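Local coordinates for protein putative acetylornithine deacetylase (Sulfolobus tokodaii, PDB 3VPB) that probably catalyses the ATP-dependent joining of glutamate, through its amino group, to the gamma-carboxyl group of the C-terminal glutamate of the carrier protein LysW, at residues B[124-130]-B[161-167]; B[102-106]-B[118-122]. One frame throughout, in Å; residues are numbered along the deposited sequence.

In the fold
Both contacts lie in the ATP-grasp part of the chain and meet on one antiparallel sheet, whose strand order is 104-107, 164-168, 124-127, 138-140. Coming from the N terminus, contact 2 closes first: strand 104-107 leads into helix 110-120, whose last turn folds back over the start of that strand. The chain then enters strand 124-127, and contact 1 closes a longer loop, through strand 138-140 and helix 143-153, when strand 164-168 slots in between 104-107 and 124-127. The two closures follow in series, neither nested nor crossed. They join through strand 164-168, where Ile105 pairs with Val166, tying strand 104-107, outermost in this chain, and its helix to the ADP site.

Contact 1 (B[124-130]-B[161-167]); sequences LIDKPPI and LKAHIVQ. With ADP (adenosine-5'-diphosphate), chain L.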
loop_
_atom_site.group_PDB
_atom_site.type_symbol
_atom_site.label_atom_id
_atom_site.label_comp_id
_atom_site.label_asym_id
_atom_site.label_seq_id
_atom_site.Cartn_x
_atom_site.Cartn_y
_atom_site.Cartn_z
ATOM N N LEU B 124 -11.865 -8.028 23.399
ATOM C CA LEU B 124 -10.919 -8.944 22.770
ATOM C C LEU B 124 -9.723 -8.167 22.242
ATOM O O LEU B 124 -9.759 -6.938 22.100
ATOM C CB LEU B 124 -11.593 -9.734 21.630
ATOM C CG LEU B 124 -12.329 -9.010 20.527
ATOM C CD1 LEU B 124 -11.343 -8.642 19.404
ATOM C CD2 LEU B 124 -13.447 -9.958 20.005
ATOM N N ILE B 125 -8.657 -8.898 21.932
ATOM C CA ILE B 125 -7.515 -8.342 21.200
ATOM C C ILE B 125 -7.554 -8.850 19.758
ATOM O O ILE B 125 -7.812 -9.993 19.516
ATOM C CB ILE B 125 -6.183 -8.742 21.900
ATOM C CG1 ILE B 125 -6.067 -7.972 23.218
ATOM C CG2 ILE B 125 -4.922 -8.588 20.974
ATOM C CD1 ILE B 125 -5.431 -6.555 23.115
ATOM N N ASP B 126 -7.354 -7.957 18.800
ATOM C CA ASP B 126 -7.252 -8.355 17.388
ATOM C C ASP B 126 -5.897 -7.836 16.903
ATOM O O ASP B 126 -5.631 -6.639 16.915
ATOM C CB ASP B 126 -8.403 -7.744 16.582
ATOM C CG ASP B 126 -8.379 -8.133 15.108
ATOM O OD1 ASP B 126 -7.287 -8.466 14.590
ATOM O OD2 ASP B 126 -9.441 -8.032 14.436
ATOM N N LYS B 127 -5.017 -8.746 16.505
ATOM C CA LYS B 127 -3.726 -8.331 15.991
ATOM C C LYS B 127 -3.372 -9.147 14.756
ATOM O O LYS B 127 -3.881 -10.260 14.578
ATOM C CB LYS B 127 -2.637 -8.430 17.077
ATOM C CG LYS B 127 -2.395 -9.879 17.547
ATOM C CD LYS B 127 -1.666 -9.909 18.900
ATOM C CE LYS B 127 -1.486 -11.356 19.364
ATOM N NZ LYS B 127 -0.998 -11.363 20.811
ATOM N N PRO B 128 -2.513 -8.594 13.895
ATOM C CA PRO B 128 -2.132 -9.362 12.702
ATOM C C PRO B 128 -1.013 -10.360 13.054
ATOM O O PRO B 128 -0.377 -10.199 14.100
ATOM C CB PRO B 128 -1.602 -8.294 11.747
ATOM C CG PRO B 128 -2.018 -6.963 12.310
ATOM C CD PRO B 128 -2.108 -7.173 13.811
ATOM N N PRO B 129 -0.751 -11.337 12.177
ATOM C CA PRO B 129 0.307 -12.304 12.434
ATOM C C PRO B 129 1.709 -11.739 12.280
ATOM O O PRO B 129 2.644 -12.289 12.832
ATOM C CB PRO B 129 0.034 -13.409 11.399
ATOM C CG PRO B 129 -0.660 -12.727 10.272
ATOM C CD PRO B 129 -1.501 -11.652 10.947
ATOM N N ILE B 130 1.859 -10.673 11.509
ATOM C CA ILE B 130 3.160 -10.039 11.375
ATOM C C ILE B 130 3.126 -8.680 12.020
ATOM O O ILE B 130 2.075 -8.026 12.081
ATOM C CB ILE B 130 3.653 -9.932 9.906
ATOM C CG1 ILE B 130 2.542 -9.410 8.979
ATOM C CG2 ILE B 130 4.198 -11.266 9.438
ATOM C CD1 ILE B 130 3.025 -9.163 7.552
ATOM N N LEU B 161 -1.347 -8.707 6.730
ATOM C CA LEU B 161 -1.896 -7.800 7.757
ATOM C C LEU B 161 -3.416 -7.835 7.772
ATOM O O LEU B 161 -4.042 -7.319 8.691
ATOM C CB LEU B 161 -1.417 -6.360 7.549
ATOM C CG LEU B 161 0.075 -6.068 7.677
ATOM C CD1 LEU B 161 0.290 -4.565 7.436
ATOM C CD2 LEU B 161 0.599 -6.459 9.036
ATOM N N LYS B 162 -4.002 -8.452 6.754
ATOM C CA LYS B 162 -5.452 -8.615 6.672
ATOM C C LYS B 162 -5.953 -9.873 7.392
ATOM O O LYS B 162 -7.161 -10.097 7.494
ATOM C CB LYS B 162 -5.895 -8.631 5.206
ATOM C CG LYS B 162 -5.643 -7.299 4.480
ATOM C CD LYS B 162 -5.974 -7.382 2.995
ATOM C CE LYS B 162 -5.560 -6.083 2.293
ATOM N NZ LYS B 162 -6.128 -5.992 0.916
ATOM N N ALA B 163 -5.032 -10.716 7.858
ATOM C CA ALA B 163 -5.404 -11.876 8.641
ATOM C C ALA B 163 -5.558 -11.404 10.092
ATOM O O ALA B 163 -4.695 -10.702 10.605
ATOM C CB ALA B 163 -4.327 -12.941 8.551
ATOM N N HIS B 164 -6.656 -11.768 10.736
ATOM C CA HIS B 164 -6.919 -11.315 12.093
ATOM C C HIS B 164 -6.723 -12.453 13.075
ATOM O O HIS B 164 -7.385 -13.487 12.936
ATOM C CB HIS B 164 -8.366 -10.882 12.254
ATOM C CG HIS B 164 -8.777 -9.735 11.370
ATOM N ND1 HIS B 164 -9.118 -8.502 11.876
ATOM C CD2 HIS B 164 -8.990 -9.667 10.036
ATOM C CE1 HIS B 164 -9.490 -7.706 10.888
ATOM N NE2 HIS B 164 -9.405 -8.384 9.756
ATOM N N ILE B 165 -5.906 -12.211 14.098
ATOM C CA ILE B 165 -5.843 -13.104 15.261
ATOM C C ILE B 165 -6.724 -12.472 16.335
ATOM O O ILE B 165 -6.374 -11.442 16.891
ATOM C CB ILE B 165 -4.424 -13.279 15.804
ATOM C CG1 ILE B 165 -3.467 -13.708 14.673
ATOM C CG2 ILE B 165 -4.425 -14.315 16.949
ATOM C CD1 ILE B 165 -1.968 -13.750 15.113
ATOM N N VAL B 166 -7.865 -13.090 16.594
ATOM C CA VAL B 166 -8.854 -12.545 17.510
ATOM C C VAL B 166 -8.769 -13.360 18.786
ATOM O O VAL B 166 -9.071 -14.545 18.767
ATOM C CB VAL B 166 -10.257 -12.694 16.907
ATOM C CG1 VAL B 166 -11.334 -12.201 17.887
ATOM C CG2 VAL B 166 -10.343 -11.965 15.528
ATOM N N GLN B 167 -8.396 -12.734 19.901
ATOM C CA GLN B 167 -8.132 -13.548 21.087
ATOM C C GLN B 167 -8.582 -12.923 22.385
ATOM O O GLN B 167 -8.900 -11.731 22.461
ATOM C CB GLN B 167 -6.651 -13.967 21.167
ATOM C CG GLN B 167 -5.664 -12.925 20.748
ATOM C CD GLN B 167 -4.191 -13.255 21.037
ATOM O OE1 GLN B 167 -3.512 -12.417 21.588
ATOM N NE2 GLN B 167 -3.695 -14.455 20.636
HETATM P PB ADP L . 4.278 -7.593 19.158
HETATM O O1B ADP L . 4.974 -8.613 18.338
HETATM O O2B ADP L . 4.971 -7.189 20.449
HETATM O O3B ADP L . 3.760 -6.398 18.409
HETATM P PA ADP L . 2.432 -8.858 21.012
HETATM O O1A ADP L . 1.401 -9.933 20.683
HETATM O O2A ADP L . 3.630 -9.114 21.899
HETATM O O3A ADP L . 2.890 -8.301 19.575
HETATM O "O5'" ADP L . 1.591 -7.635 21.627
HETATM C "C5'" ADP L . 2.182 -6.427 22.105
HETATM C "C4'" ADP L . 1.624 -6.091 23.475
HETATM O "O4'" ADP L . 0.195 -6.076 23.401
HETATM C "C3'" ADP L . 1.972 -7.187 24.488
HETATM O "O3'" ADP L . 3.216 -6.905 25.141
HETATM C "C2'" ADP L . 0.816 -7.121 25.457
HETATM O "O2'" ADP L . 1.014 -6.060 26.402
HETATM C "C1'" ADP L . -0.330 -6.726 24.565
HETATM N N9 ADP L . -1.085 -7.916 24.129
HETATM C C8 ADP L . -0.989 -8.575 22.945
HETATM N N7 ADP L . -1.888 -9.569 22.926
HETATM C C5 ADP L . -2.563 -9.543 24.093
HETATM C C6 ADP L . -3.624 -10.335 24.726
HETATM N N6 ADP L . -4.184 -11.360 24.057
HETATM N N1 ADP L . -4.078 -9.947 25.955
HETATM C C2 ADP L . -3.549 -8.916 26.625
HETATM N N3 ADP L . -2.541 -8.172 26.103
HETATM C C4 ADP L . -2.032 -8.457 24.874
#
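Ile125 to Lys127 pair antiparallel with Ile165 to Gln167, the strand axes 4.7 Å apart; Ile125–Gln167 and Lys127–Ile165 are hydrogen-bonded pairs flanking the non-hydrogen-bonded pair Asp126–Val166. The side chains of Ile125, Lys127, Ile165 and Gln167 share the nucleotide face. Both Lys127 and Gln167 have CG between the backbone N and the carbonyl carbon (chi1 64° and 39°) and extend from there, which brings Lys127 NZ to 2.8 Å from Gln167 OE1, above the amide plane. Lys127 NZ also donates to Asn249 OD1, to ADP N7 at 2.9 Å and to the alpha-phosphate oxygen O1A at 2.8 Å; these four acceptors outnumber its three hydrogens and probably share them. The same Gln167 OE1 accepts from ADP N6, also at 2.8 Å, while Gln167 NE2 donates to Ser104 and Tyr91. Replacing Gln167 by an alanine would probably leave the adenine amino group N6 without this acceptor and Lys127 NZ short of one of its four. Ile125 lays CG1 against ADP C6 at 3.7 Å. On the opposite face, His164 ND1 donates to the syn lone pair of Asp126 OD2 (2.6 Å), nearly in the imidazole plane although the carboxylate is turned 60° from the ring; Arg153 and Tyr117 also bind this carboxylate. Beyond the strand, Pro129 CD packs on Ala163 CB at 3.9 Å. The chemistry divides by face: a buried His–carboxylate pair behind the sheet and, in front, a lysine and an amide that read the adenine edge, the lysine probably also offsetting alpha-phosphate charge, as in other ATP-grasp enzymes.

Contact 2 (B[102-106]-B[118-122]); sequences PDSII and EQRGF
Ile105 and Arg120 supply the apolar part of this contact, with Ile105 CD1 lying 3.5 Å from Arg120 CG. The two side chains slide past each other in opposite directions, and CG1 of the isoleucine approaches the guanidinium at its edge. Gln119 adds a looser flank, its NE2 4.1 Å from Ile105 CD1. The polar part is indirect. Arg120 bends at chi2 and chi3 (-146° and 82°), carrying its guanidinium back along the strand to Asp103. There NH1 comes to 3.2 Å from Asp103 O, but the angle is too poor for a hydrogen bond. A water joins the side chains instead, accepting from Arg120 NH2 at 2.6 Å and donating to Asp103 OD2 at 2.8 Å. The opposite charges of Asp103 OD2 and Arg120 NH2, 4.7 Å apart, are probably coupled through this water. Within the strand segment, Ser104 OG donates to Pro102 O at 2.7 Å, from above the carbonyl plane. In this strand-to-helix packing of the ATP-grasp domain, helix 110-120 follows strand 104-107 after a short connection, and Arg120 also reaches Val166 and Glu168. Ile105 and Ile106 pair antiparallel with a strand of the second subunit, carrying the sheet across the interface.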
loop_
_atom_site.group_PDB
_atom_site.type_symbol
_atom_site.label_atom_id
_atom_site.label_comp_id
_atom_site.label_asym_id
_atom_site.label_seq_id
_atom_site.Cartn_x
_atom_site.Cartn_y
_atom_site.Cartn_z
ATOM N N PRO B 102 -3.020 -17.744 24.226
ATOM C CA PRO B 102 -4.342 -17.162 24.465
ATOM C C PRO B 102 -5.415 -17.835 23.616
ATOM O O PRO B 102 -5.140 -18.259 22.492
ATOM C CB PRO B 102 -4.178 -15.704 24.007
ATOM C CG PRO B 102 -2.686 -15.452 24.062
ATOM C CD PRO B 102 -2.064 -16.781 23.668
ATOM N N ASP B 103 -6.628 -17.956 24.149
ATOM C CA ASP B 103 -7.727 -18.548 23.364
ATOM C C ASP B 103 -7.925 -17.729 22.100
ATOM O O ASP B 103 -8.203 -16.541 22.200
ATOM C CB ASP B 103 -9.006 -18.548 24.187
ATOM C CG ASP B 103 -9.010 -19.614 25.264
ATOM O OD1 ASP B 103 -8.141 -20.511 25.243
ATOM O OD2 ASP B 103 -9.917 -19.569 26.116
ATOM N N SER B 104 -7.764 -18.333 20.920
ATOM C CA SER B 104 -7.642 -17.511 19.699
ATOM C C SER B 104 -8.496 -18.055 18.580
ATOM O O SER B 104 -8.717 -19.250 18.509
ATOM C CB SER B 104 -6.211 -17.477 19.195
ATOM O OG SER B 104 -5.326 -16.962 20.150
ATOM N N ILE B 105 -8.972 -17.158 17.719
ATOM C CA ILE B 105 -9.719 -17.536 16.526
ATOM C C ILE B 105 -9.103 -16.753 15.367
ATOM O O ILE B 105 -8.764 -15.582 15.522
ATOM C CB ILE B 105 -11.210 -17.166 16.636
ATOM C CG1 ILE B 105 -11.859 -17.814 17.855
ATOM C CG2 ILE B 105 -11.978 -17.590 15.367
ATOM C CD1 ILE B 105 -13.294 -17.300 18.117
ATOM N N ILE B 106 -8.928 -17.409 14.229
ATOM C CA ILE B 106 -8.319 -16.764 13.072
ATOM C C ILE B 106 -9.390 -16.397 12.061
ATOM O O ILE B 106 -10.242 -17.219 11.729
ATOM C CB ILE B 106 -7.254 -17.684 12.432
ATOM C CG1 ILE B 106 -6.197 -18.039 13.474
ATOM C CG2 ILE B 106 -6.615 -17.034 11.186
ATOM C CD1 ILE B 106 -5.634 -16.835 14.299
ATOM N N GLU B 118 -18.338 -11.657 17.004
ATOM C CA GLU B 118 -19.669 -12.142 17.395
ATOM C C GLU B 118 -19.634 -13.478 18.154
ATOM O O GLU B 118 -20.446 -13.686 19.066
ATOM C CB GLU B 118 -20.600 -12.219 16.178
ATOM C CG GLU B 118 -20.985 -10.839 15.647
ATOM C CD GLU B 118 -21.667 -10.867 14.290
ATOM O OE1 GLU B 118 -21.616 -11.920 13.594
ATOM O OE2 GLU B 118 -22.272 -9.817 13.925
ATOM N N GLN B 119 -18.703 -14.361 17.799
ATOM C CA GLN B 119 -18.587 -15.680 18.450
ATOM C C GLN B 119 -17.987 -15.584 19.836
ATOM O O GLN B 119 -18.382 -16.333 20.729
ATOM C CB GLN B 119 -17.741 -16.650 17.611
ATOM C CG GLN B 119 -18.502 -17.244 16.432
ATOM C CD GLN B 119 -17.647 -18.112 15.519
ATOM O OE1 GLN B 119 -17.990 -18.322 14.350
ATOM N NE2 GLN B 119 -16.544 -18.629 16.045
ATOM N N ARG B 120 -17.036 -14.663 19.986
ATOM C CA ARG B 120 -16.230 -14.471 21.195
ATOM C C ARG B 120 -16.836 -13.473 22.177
ATOM O O ARG B 120 -16.693 -13.610 23.388
ATOM C CB ARG B 120 -14.898 -13.862 20.799
ATOM C CG ARG B 120 -13.819 -14.786 20.462
ATOM C CD ARG B 120 -12.531 -14.130 20.940
ATOM N NE ARG B 120 -12.391 -14.405 22.360
ATOM C CZ ARG B 120 -11.850 -15.515 22.838
ATOM N NH1 ARG B 120 -11.346 -16.430 22.004
ATOM N NH2 ARG B 120 -11.798 -15.690 24.146
ATOM N N GLY B 121 -17.446 -12.431 21.639
ATOM C CA GLY B 121 -17.883 -11.292 22.441
ATOM C C GLY B 121 -16.727 -10.429 22.916
ATOM O O GLY B 121 -15.559 -10.753 22.708
ATOM N N PHE B 122 -17.057 -9.326 23.579
ATOM C CA PHE B 122 -16.055 -8.330 23.973
ATOM C C PHE B 122 -15.704 -8.405 25.479
ATOM O O PHE B 122 -16.512 -8.898 26.268
ATOM C CB PHE B 122 -16.568 -6.953 23.544
ATOM C CG PHE B 122 -16.920 -6.893 22.086
ATOM C CD1 PHE B 122 -15.921 -6.967 21.110
ATOM C CD2 PHE B 122 -18.246 -6.833 21.684
ATOM C CE1 PHE B 122 -16.242 -6.942 19.755
ATOM C CE2 PHE B 122 -18.573 -6.808 20.335
ATOM C CZ PHE B 122 -17.565 -6.845 19.368
HETATM O O HOH W 1 -11.806 -17.521 25.980
#